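PDB 4P4M: DNA polymerase beta, which probably acts in base excision repair, adding deoxyribonucleotides to the 3' ends of DNA strands with release of diphosphate. Local coordinates for residues Glu159-Glu164 with Gly185-Arg190; His222-Leu227 with Lys231-Thr236; Leu287-Ser292 with Leu310-Leu315. All coordinates share one frame; numbering follows the deposited sequence.

In the fold
Contacts 1 and 2 both belong to the palm, whereas contact 3 falls in the thumb. Contact 1, partly buried, sets a tyrosine of the short helix 185-188, beside the triphosphate-binding residues, against helix 157-175, mixing a carboxylate bond with van der Waals packing. Contact 2 is buried and mostly aliphatic, its polar part confined to the backbone at a helix end. Contact 3 is buried too, between the nucleotide sugar and the DNA backbone; a water bridges its two segments, and 310-315 also binds DNA phosphates. H163 of contact 1 meets Y232 OH of contact 2 through ND1, while R189 NH1 and G185 N bond to T290 O and F289 O of contact 3. Contacts 2 and 3 do not touch.

Contact 1: Glu159-Glu164 with Gly185-Arg190; sequences ESVLHE and GSYRRR. With D3T (2',3'-dideoxy-thymidine-5'-triphosphate), chain D.
The Y187 ring carries most of this contact, with E164 OE1 at its edge, close to the ring plane, and S160 CB and V161 N approaching it obliquely. The second flat group, the R189 guanidinium, has S186 CA against one face and D3T O2B at its edge. G185 and S186 form the Gly-Ser turn of the nucleotidyltransferase palm, the element of family X polymerases that holds the incoming triphosphate, and Y187 ties the short helix after it to helix 157-175. S160 CB sits 3.4 Å from Y187 CD1, the tightest packing between the segments. V161 CG2 flanks the phenol oxygen, 3.5 Å from Y187 OH, with the two side chains at roughly a right angle. Y187 OH donates to E164 OE1 at 2.9 Å, reaching the oxygen from 46° out of the carboxylate plane; ring and carboxylate are nearly perpendicular, 76° apart. E164 gets there with CG anti to the backbone N (chi1 -177°) and an extended chain, and its other oxygen forms a long, weak ion pair with R168.

On the ligand side, S186 binds D3T twice: its N donates to O1B, and OG donates to O3G at 2.7 Å. The positive phi of G185 brings bare backbone close to the phosphate, its CA 3.4 Å from D3T O1B. R190 ends the helix as the C-prime residue of a Schellman motif. R189, the first residue past the helix, bends its chain so that both terminal nitrogens address one oxygen, NH2 only weakly. It probably offsets some of the triphosphate's negative charge, although NH2 is also salt-bridged to D377 and NH1 also bonds T290 O. The stronger of the two bonds runs from R189 NH1 to D3T O2B, 2.8 Å long and fairly straight.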
# COMPACT_ATOMS: atom_id res chain seq x y z
N GLU A 159 -2.45 -15.73 10.21
CA GLU A 159 -1.81 -15.87 8.90
C GLU A 159 -0.96 -14.64 8.54
O GLU A 159 0.10 -14.77 7.93
CB GLU A 159 -2.82 -16.18 7.79
CG GLU A 159 -2.14 -16.61 6.49
CD GLU A 159 -3.12 -16.80 5.34
OE1 GLU A 159 -2.83 -16.31 4.22
OE2 GLU A 159 -4.17 -17.46 5.53
N SER A 160 -1.42 -13.44 8.91
CA SER A 160 -0.60 -12.24 8.70
C SER A 160 0.75 -12.33 9.41
O SER A 160 1.77 -11.86 8.87
CB SER A 160 -1.35 -10.97 9.14
OG SER A 160 -2.26 -10.54 8.12
N VAL A 161 0.78 -12.92 10.61
CA VAL A 161 2.05 -13.18 11.29
C VAL A 161 2.98 -14.02 10.40
O VAL A 161 4.19 -13.75 10.31
CB VAL A 161 1.86 -13.90 12.65
CG1 VAL A 161 3.21 -14.33 13.23
CG2 VAL A 161 1.12 -13.00 13.64
N LEU A 162 2.42 -15.04 9.75
CA LEU A 162 3.20 -15.87 8.83
C LEU A 162 3.69 -15.10 7.60
O LEU A 162 4.82 -15.33 7.14
CB LEU A 162 2.40 -17.12 8.39
CG LEU A 162 1.90 -18.08 9.48
CD1 LEU A 162 1.04 -19.17 8.88
CD2 LEU A 162 3.05 -18.68 10.27
N HIS A 163 2.86 -14.22 7.03
CA HIS A 163 3.32 -13.38 5.92
C HIS A 163 4.45 -12.46 6.38
O HIS A 163 5.46 -12.28 5.68
CB HIS A 163 2.18 -12.55 5.30
CG HIS A 163 1.26 -13.33 4.40
ND1 HIS A 163 1.36 -13.64 3.09
CD2 HIS A 163 0.08 -13.88 4.84
CE1 HIS A 163 0.24 -14.38 2.76
NE2 HIS A 163 -0.52 -14.51 3.84
N GLU A 164 4.30 -11.88 7.57
CA GLU A 164 5.36 -11.03 8.11
C GLU A 164 6.70 -11.77 8.22
O GLU A 164 7.74 -11.27 7.78
CB GLU A 164 4.97 -10.46 9.47
CG GLU A 164 6.02 -9.50 10.05
CD GLU A 164 5.47 -8.64 11.17
OE1 GLU A 164 4.93 -9.22 12.14
OE2 GLU A 164 5.54 -7.40 11.07
N GLY A 185 -0.84 -1.37 8.19
CA GLY A 185 -2.26 -1.59 7.95
C GLY A 185 -3.05 -2.00 9.19
O GLY A 185 -2.63 -1.75 10.32
N SER A 186 -4.22 -2.62 8.99
CA SER A 186 -5.09 -3.00 10.09
C SER A 186 -4.50 -4.10 10.98
O SER A 186 -4.91 -4.26 12.13
CB SER A 186 -6.48 -3.42 9.57
OG SER A 186 -6.36 -4.52 8.68
N TYR A 187 -3.54 -4.85 10.45
CA TYR A 187 -2.75 -5.79 11.23
C TYR A 187 -1.99 -5.10 12.37
O TYR A 187 -2.05 -5.55 13.52
CB TYR A 187 -1.76 -6.52 10.32
CG TYR A 187 -0.71 -7.38 11.01
CD1 TYR A 187 -1.04 -8.61 11.56
CD2 TYR A 187 0.62 -6.98 11.06
CE1 TYR A 187 -0.08 -9.41 12.17
CE2 TYR A 187 1.59 -7.76 11.67
CZ TYR A 187 1.23 -8.97 12.22
OH TYR A 187 2.19 -9.76 12.83
N ARG A 188 -1.27 -4.02 12.06
CA ARG A 188 -0.57 -3.28 13.11
C ARG A 188 -1.56 -2.62 14.09
O ARG A 188 -1.24 -2.40 15.27
CB ARG A 188 0.40 -2.25 12.50
CG ARG A 188 1.19 -1.42 13.55
CD ARG A 188 2.45 -0.73 12.97
NE ARG A 188 3.19 -0.01 14.02
CZ ARG A 188 3.14 1.31 14.21
NH1 ARG A 188 2.39 2.08 13.42
NH2 ARG A 188 3.83 1.87 15.20
N ARG A 189 -2.78 -2.32 13.61
CA ARG A 189 -3.85 -1.80 14.47
C ARG A 189 -4.52 -2.93 15.29
O ARG A 189 -5.50 -2.69 16.00
CB ARG A 189 -4.89 -1.01 13.65
CG ARG A 189 -4.30 0.20 12.88
CD ARG A 189 -5.33 1.31 12.56
NE ARG A 189 -6.58 0.83 11.97
CZ ARG A 189 -6.73 0.49 10.69
NH1 ARG A 189 -5.70 0.56 9.84
NH2 ARG A 189 -7.92 0.07 10.25
N ARG A 190 -3.96 -4.13 15.18
CA ARG A 190 -4.39 -5.30 15.98
C ARG A 190 -5.81 -5.81 15.71
O ARG A 190 -6.44 -6.42 16.59
CB ARG A 190 -4.18 -5.05 17.48
CG ARG A 190 -2.71 -4.78 17.83
CD ARG A 190 -2.52 -4.44 19.30
NE ARG A 190 -2.88 -5.55 20.17
CZ ARG A 190 -2.04 -6.50 20.56
NH1 ARG A 190 -0.78 -6.49 20.14
NH2 ARG A 190 -2.46 -7.47 21.36
PA D3T D . -6.04 -0.36 3.48
O1A D3T D . -5.21 -1.57 3.18
O2A D3T D . -6.91 0.09 2.34
O5' D3T D . -4.72 0.81 3.19
C5' D3T D . -3.68 0.69 4.01
C4' D3T D . -3.26 2.08 4.62
O4' D3T D . -3.20 3.09 3.60
C1' D3T D . -3.63 4.30 4.11
N1 D3T D . -4.72 4.85 3.24
C6 D3T D . -5.69 4.00 2.74
C2 D3T D . -4.77 6.27 2.95
O2 D3T D . -3.93 7.03 3.39
N3 D3T D . -5.84 6.73 2.15
C4 D3T D . -6.73 5.86 1.71
O4 D3T D . -7.73 6.33 0.94
C5 D3T D . -6.73 4.45 1.95
C5M D3T D . -7.80 3.60 1.39
C2' D3T D . -4.20 4.09 5.54
C3' D3T D . -4.32 2.58 5.62
O3A D3T D . -6.38 0.09 4.92
PB D3T D . -6.46 -1.04 6.24
O1B D3T D . -5.11 -1.65 6.15
O2B D3T D . -6.62 0.02 7.29
O3B D3T D . -7.63 -2.04 6.21
PG D3T D . -7.87 -3.57 5.49
O1G D3T D . -6.62 -3.91 4.74
O2G D3T D . -9.06 -3.32 4.58
O3G D3T D . -8.10 -4.49 6.67

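Contact 2: His222-Leu227 with Lys231-Thr236; sequences HFVEFL and KYLEAT
L227 joins helix 219-229 to strand 233-236 through nearly every part of its side chain. Its CB rests against the branch point of L233, 3.7 Å from L233 CG, with L233 CD1 almost as near. Beyond it, CG is turned anti to the carbonyl carbon (chi1 -63°), and the two methyl groups part company. L227 CD1 meets L233 CD1 at 3.9 Å and at the same time lies over one face of F223, offset toward the rim of that ring one turn earlier in the helix. L227 CD2 goes the other way, to Y232 CD2 at 4.2 Å, where the leucine and tyrosine run side by side and point in the same direction. Further aliphatic packing comes from V224, whose CG1 touches L233 CD1 at 3.9 Å, the two side chains meeting at about a right angle. L233 is thus wedged between two residues one turn apart on the helix.

The backbone of L227 is used as well. L227 O accepts from Y232 N at 3.1 Å, with the donor nearly in line with the carbonyl (C=O...N angle 168°), and from L233 N at 3.3 Å, which comes from well above the carbonyl plane. Two N-H groups therefore grip one oxygen that has reached the end of its helix. Y232 also stacks on Y166, and L227 packs on L167 and K170, so helix 157-175 closes over this corner; Y244 of strand 243-248 touches both V224 and L233. K231, with its positive phi of 66°, turns the chain from helix into strand in a Schellman motif, here the joint between a palm helix and an edge of the palm sheet.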
# COMPACT_ATOMS: atom_id res chain seq x y z
N HIS A 222 14.00 -6.13 -7.83
CA HIS A 222 14.81 -7.30 -7.48
C HIS A 222 14.14 -8.17 -6.41
O HIS A 222 14.17 -9.40 -6.49
CB HIS A 222 16.21 -6.87 -6.99
CG HIS A 222 17.03 -6.19 -8.04
ND1 HIS A 222 16.96 -6.52 -9.38
CD2 HIS A 222 17.95 -5.20 -7.95
CE1 HIS A 222 17.80 -5.76 -10.07
NE2 HIS A 222 18.41 -4.95 -9.22
N PHE A 223 13.55 -7.52 -5.40
CA PHE A 223 12.85 -8.23 -4.33
C PHE A 223 11.62 -8.95 -4.88
O PHE A 223 11.35 -10.12 -4.56
CB PHE A 223 12.46 -7.23 -3.22
CG PHE A 223 11.82 -7.86 -2.00
CD1 PHE A 223 12.40 -8.95 -1.36
CD2 PHE A 223 10.65 -7.32 -1.46
CE1 PHE A 223 11.81 -9.51 -0.22
CE2 PHE A 223 10.07 -7.87 -0.33
CZ PHE A 223 10.65 -8.96 0.29
N VAL A 224 10.87 -8.26 -5.74
CA VAL A 224 9.70 -8.86 -6.39
C VAL A 224 10.07 -10.08 -7.24
O VAL A 224 9.42 -11.13 -7.15
CB VAL A 224 8.93 -7.81 -7.23
CG1 VAL A 224 7.90 -8.48 -8.14
CG2 VAL A 224 8.25 -6.80 -6.29
N GLU A 225 11.13 -9.97 -8.05
CA GLU A 225 11.58 -11.11 -8.87
C GLU A 225 11.93 -12.32 -8.01
O GLU A 225 11.63 -13.47 -8.38
CB GLU A 225 12.79 -10.72 -9.72
CG GLU A 225 12.48 -9.74 -10.83
CD GLU A 225 13.74 -9.23 -11.52
OE1 GLU A 225 14.85 -9.35 -10.94
OE2 GLU A 225 13.62 -8.71 -12.65
N PHE A 226 12.58 -12.07 -6.87
CA PHE A 226 12.96 -13.15 -5.96
C PHE A 226 11.70 -13.87 -5.43
O PHE A 226 11.63 -15.11 -5.45
CB PHE A 226 13.82 -12.60 -4.81
CG PHE A 226 14.43 -13.67 -3.93
CD1 PHE A 226 15.47 -14.46 -4.40
CD2 PHE A 226 13.99 -13.86 -2.62
CE1 PHE A 226 16.03 -15.45 -3.60
CE2 PHE A 226 14.55 -14.83 -1.82
CZ PHE A 226 15.58 -15.62 -2.31
N LEU A 227 10.72 -13.10 -4.97
CA LEU A 227 9.45 -13.67 -4.47
C LEU A 227 8.68 -14.41 -5.57
O LEU A 227 7.99 -15.39 -5.29
CB LEU A 227 8.57 -12.58 -3.86
CG LEU A 227 9.14 -11.87 -2.62
CD1 LEU A 227 8.26 -10.68 -2.24
CD2 LEU A 227 9.26 -12.84 -1.43
N LYS A 231 7.59 -18.67 -6.09
CA LYS A 231 6.16 -18.91 -6.28
C LYS A 231 5.28 -18.36 -5.15
O LYS A 231 4.14 -18.80 -4.95
CB LYS A 231 5.86 -20.40 -6.51
CG LYS A 231 6.70 -21.06 -7.60
CD LYS A 231 6.58 -20.32 -8.91
CE LYS A 231 7.51 -20.93 -9.96
NZ LYS A 231 7.42 -20.22 -11.28
N TYR A 232 5.82 -17.40 -4.40
CA TYR A 232 5.01 -16.66 -3.42
C TYR A 232 4.15 -15.63 -4.16
O TYR A 232 2.92 -15.70 -4.11
CB TYR A 232 5.89 -15.99 -2.36
CG TYR A 232 5.14 -15.09 -1.39
CD1 TYR A 232 4.43 -15.62 -0.31
CD2 TYR A 232 5.17 -13.71 -1.53
CE1 TYR A 232 3.73 -14.79 0.60
CE2 TYR A 232 4.47 -12.86 -0.64
CZ TYR A 232 3.77 -13.41 0.42
OH TYR A 232 3.11 -12.56 1.30
N LEU A 233 4.80 -14.69 -4.86
CA LEU A 233 4.06 -13.75 -5.72
C LEU A 233 3.66 -14.47 -7.01
O LEU A 233 4.52 -15.00 -7.72
CB LEU A 233 4.89 -12.49 -6.04
CG LEU A 233 5.18 -11.55 -4.85
CD1 LEU A 233 5.94 -10.29 -5.31
CD2 LEU A 233 3.88 -11.16 -4.11
N GLU A 234 2.36 -14.50 -7.31
CA GLU A 234 1.89 -15.27 -8.46
C GLU A 234 1.11 -14.46 -9.50
O GLU A 234 0.81 -14.97 -10.58
CB GLU A 234 1.11 -16.53 -8.02
CG GLU A 234 -0.11 -16.28 -7.16
CD GLU A 234 -0.90 -17.57 -6.87
OE1 GLU A 234 -0.40 -18.44 -6.13
OE2 GLU A 234 -2.01 -17.71 -7.41
N ALA A 235 0.79 -13.21 -9.18
CA ALA A 235 0.12 -12.34 -10.15
C ALA A 235 0.38 -10.88 -9.79
O ALA A 235 0.50 -10.55 -8.61
CB ALA A 235 -1.40 -12.62 -10.18
N THR A 236 0.48 -10.01 -10.80
CA THR A 236 0.77 -8.59 -10.55
C THR A 236 -0.35 -7.68 -11.03
O THR A 236 -0.76 -7.77 -12.18
CB THR A 236 2.08 -8.16 -11.26
OG1 THR A 236 3.18 -8.89 -10.72
CG2 THR A 236 2.34 -6.64 -11.09

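Contact 3: Leu287-Ser292 with Leu310-Leu315; sequences LTFTGS and LNEYGL. With D3T (2',3'-dideoxy-thymidine-5'-triphosphate), chain D; nucleotides of chain C.
N311, whose backbone carbonyl carbon packs on T288 OG1, has its side-chain oxygen OD1 gripped by two N-H groups of its own turn. Y313 N donates to N311 OD1 at 2.8 Å from above the carbonyl plane, and G314 N donates to it at 3.1 Å almost in line with the C=O, making an Asx turn within an Asx motif. This fixes the bend of the hairpin between strands 308-310 and 315-317 in the thumb, against the end of helix 282-290. The orientation of the amide leaves ND2 to bond OP1 of DA3 of chain C.

Across the contact there is no direct hydrogen bond. T288 OG1 lies 3.4 Å from E312 CA and donates instead to a water that in turn donates to N311 O, bridging helix and hairpin. E312 CB packs obliquely on the F289 ring, 4.0 Å from F289 CE2. E312 takes a bent course, with CG between the backbone N and the carbonyl carbon (chi1 57°), which sets CG over the centre of the Y313 ring; its carboxylate forms a salt bridge to R275.

T288 and F289 stand where mammalian polymerase beta has its Tyr-Phe pair beside the nucleotide sugar. D3T O4' faces the F289 ring edge, while T288 O comes within 3.3 Å of D3T C2'. The helix then breaks at G291, whose positive phi and the cis peptide to S292 bring bare backbone against the sugar, G291 CA packing 3.6 Å from D3T C2'. At the far end of the hairpin the DNA backbone is held again, through Y313 OH, which donates to OP1 of DC4 of chain C at 2.7 Å.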
# COMPACT_ATOMS: atom_id res chain seq x y z
N LEU A 287 3.17 5.96 10.10
CA LEU A 287 1.89 6.60 10.38
C LEU A 287 0.92 6.44 9.21
O LEU A 287 -0.23 6.04 9.39
CB LEU A 287 2.06 8.10 10.65
CG LEU A 287 2.36 8.57 12.07
CD1 LEU A 287 2.78 10.05 12.04
CD2 LEU A 287 1.15 8.34 12.99
N THR A 288 1.39 6.77 8.01
CA THR A 288 0.53 6.73 6.83
C THR A 288 0.00 5.33 6.55
O THR A 288 -1.20 5.13 6.33
CB THR A 288 1.27 7.25 5.56
OG1 THR A 288 1.52 8.65 5.69
CG2 THR A 288 0.43 6.99 4.31
N PHE A 289 0.90 4.35 6.53
CA PHE A 289 0.48 3.02 6.09
C PHE A 289 -0.20 2.19 7.18
O PHE A 289 -0.79 1.16 6.90
CB PHE A 289 1.61 2.28 5.36
CG PHE A 289 2.09 3.02 4.14
CD1 PHE A 289 1.22 3.27 3.10
CD2 PHE A 289 3.39 3.50 4.06
CE1 PHE A 289 1.63 3.97 1.97
CE2 PHE A 289 3.81 4.21 2.94
CZ PHE A 289 2.93 4.44 1.90
N THR A 290 -0.13 2.67 8.42
CA THR A 290 -0.92 2.10 9.51
C THR A 290 -2.37 2.62 9.49
O THR A 290 -3.31 1.87 9.74
CB THR A 290 -0.25 2.34 10.90
OG1 THR A 290 1.04 1.70 10.92
CG2 THR A 290 -1.11 1.76 12.05
N GLY A 291 -2.57 3.89 9.17
CA GLY A 291 -3.92 4.43 9.09
C GLY A 291 -4.60 4.46 10.46
O GLY A 291 -3.90 4.61 11.48
N SER A 292 -5.92 4.32 10.53
CA SER A 292 -6.82 4.08 9.41
C SER A 292 -6.85 5.23 8.41
O SER A 292 -6.24 6.28 8.63
CB SER A 292 -8.25 3.89 9.94
OG SER A 292 -8.74 5.15 10.40
N LEU A 310 1.68 17.12 5.82
CA LEU A 310 2.02 15.77 6.29
C LEU A 310 1.73 14.72 5.20
O LEU A 310 0.61 14.66 4.67
CB LEU A 310 1.23 15.43 7.55
CG LEU A 310 1.47 14.04 8.16
CD1 LEU A 310 2.93 13.92 8.62
CD2 LEU A 310 0.51 13.76 9.33
N ASN A 311 2.73 13.91 4.88
CA ASN A 311 2.54 12.75 4.00
C ASN A 311 3.46 11.61 4.45
O ASN A 311 4.04 11.68 5.54
CB ASN A 311 2.76 13.13 2.51
CG ASN A 311 4.15 13.69 2.25
OD1 ASN A 311 5.11 13.32 2.93
ND2 ASN A 311 4.26 14.59 1.26
N GLU A 312 3.59 10.55 3.65
CA GLU A 312 4.43 9.43 4.08
C GLU A 312 5.91 9.78 4.11
O GLU A 312 6.69 9.12 4.81
CB GLU A 312 4.21 8.17 3.21
CG GLU A 312 4.45 8.38 1.70
CD GLU A 312 3.16 8.68 0.94
OE1 GLU A 312 2.40 9.59 1.35
OE2 GLU A 312 2.90 7.99 -0.06
N TYR A 313 6.29 10.81 3.37
CA TYR A 313 7.70 11.17 3.22
C TYR A 313 8.23 12.09 4.31
O TYR A 313 9.44 12.12 4.57
CB TYR A 313 7.94 11.78 1.84
CG TYR A 313 7.52 10.86 0.71
CD1 TYR A 313 8.13 9.62 0.54
CD2 TYR A 313 6.51 11.23 -0.18
CE1 TYR A 313 7.73 8.77 -0.48
CE2 TYR A 313 6.12 10.38 -1.21
CZ TYR A 313 6.74 9.15 -1.35
OH TYR A 313 6.39 8.28 -2.37
N GLY A 314 7.34 12.84 4.96
CA GLY A 314 7.80 13.71 6.04
C GLY A 314 6.75 14.66 6.58
O GLY A 314 5.60 14.65 6.13
N LEU A 315 7.15 15.45 7.57
CA LEU A 315 6.34 16.54 8.11
C LEU A 315 7.04 17.83 7.70
O LEU A 315 8.21 18.04 8.06
CB LEU A 315 6.27 16.44 9.65
CG LEU A 315 5.55 17.57 10.42
CD1 LEU A 315 4.05 17.62 10.08
CD2 LEU A 315 5.75 17.41 11.93
PA D3T D . -6.04 -0.36 3.48
O1A D3T D . -5.21 -1.57 3.18
O2A D3T D . -6.91 0.09 2.34
O5' D3T D . -4.72 0.81 3.19
C5' D3T D . -3.68 0.69 4.01
C4' D3T D . -3.26 2.08 4.62
O4' D3T D . -3.20 3.09 3.60
C1' D3T D . -3.63 4.30 4.11
N1 D3T D . -4.72 4.85 3.24
C6 D3T D . -5.69 4.00 2.74
C2 D3T D . -4.77 6.27 2.95
O2 D3T D . -3.93 7.03 3.39
N3 D3T D . -5.84 6.73 2.15
C4 D3T D . -6.73 5.86 1.71
O4 D3T D . -7.73 6.33 0.94
C5 D3T D . -6.73 4.45 1.95
C5M D3T D . -7.80 3.60 1.39
C2' D3T D . -4.20 4.09 5.54
C3' D3T D . -4.32 2.58 5.62
O3A D3T D . -6.38 0.09 4.92
PB D3T D . -6.46 -1.04 6.24
O1B D3T D . -5.11 -1.65 6.15
O2B D3T D . -6.62 0.02 7.29
O3B D3T D . -7.63 -2.04 6.21
PG D3T D . -7.87 -3.57 5.49
O1G D3T D . -6.62 -3.91 4.74
O2G D3T D . -9.06 -3.32 4.58
O3G D3T D . -8.10 -4.49 6.67
P DA C 3 1.48 14.62 -1.56
OP1 DA C 3 2.89 14.91 -1.22
OP2 DA C 3 0.77 15.43 -2.57
O5' DA C 3 1.37 13.11 -2.05
C5' DA C 3 1.88 12.05 -1.24
C4' DA C 3 1.67 10.74 -1.97
O4' DA C 3 0.26 10.41 -1.98
C3' DA C 3 2.13 10.77 -3.42
O3' DA C 3 3.16 9.81 -3.54
C2' DA C 3 0.90 10.34 -4.22
C1' DA C 3 -0.03 9.72 -3.17
N9 DA C 3 -1.43 9.93 -3.54
C8 DA C 3 -2.07 11.13 -3.64
N7 DA C 3 -3.33 11.03 -4.00
C5 DA C 3 -3.52 9.67 -4.15
C6 DA C 3 -4.65 8.91 -4.54
N6 DA C 3 -5.84 9.46 -4.84
N1 DA C 3 -4.50 7.57 -4.60
C2 DA C 3 -3.31 7.03 -4.30
N3 DA C 3 -2.18 7.64 -3.93
C4 DA C 3 -2.36 8.97 -3.87
P DC C 4 3.99 9.64 -4.91
OP1 DC C 4 5.41 9.47 -4.55
OP2 DC C 4 3.58 10.70 -5.86
O5' DC C 4 3.44 8.25 -5.50
C5' DC C 4 3.54 7.05 -4.74
C4' DC C 4 3.20 5.84 -5.60
O4' DC C 4 1.76 5.81 -5.79
C3' DC C 4 3.84 5.81 -6.99
O3' DC C 4 4.22 4.45 -7.20
C2' DC C 4 2.71 6.30 -7.91
C1' DC C 4 1.44 5.88 -7.16
N1 DC C 4 0.28 6.84 -7.29
C2 DC C 4 -0.99 6.31 -7.56
O2 DC C 4 -1.10 5.09 -7.70
N3 DC C 4 -2.05 7.16 -7.68
C4 DC C 4 -1.87 8.47 -7.52
N4 DC C 4 -2.96 9.25 -7.64
C5 DC C 4 -0.59 9.03 -7.24
C6 DC C 4 0.46 8.19 -7.12
O HOH W 1 2.63 10.61 7.77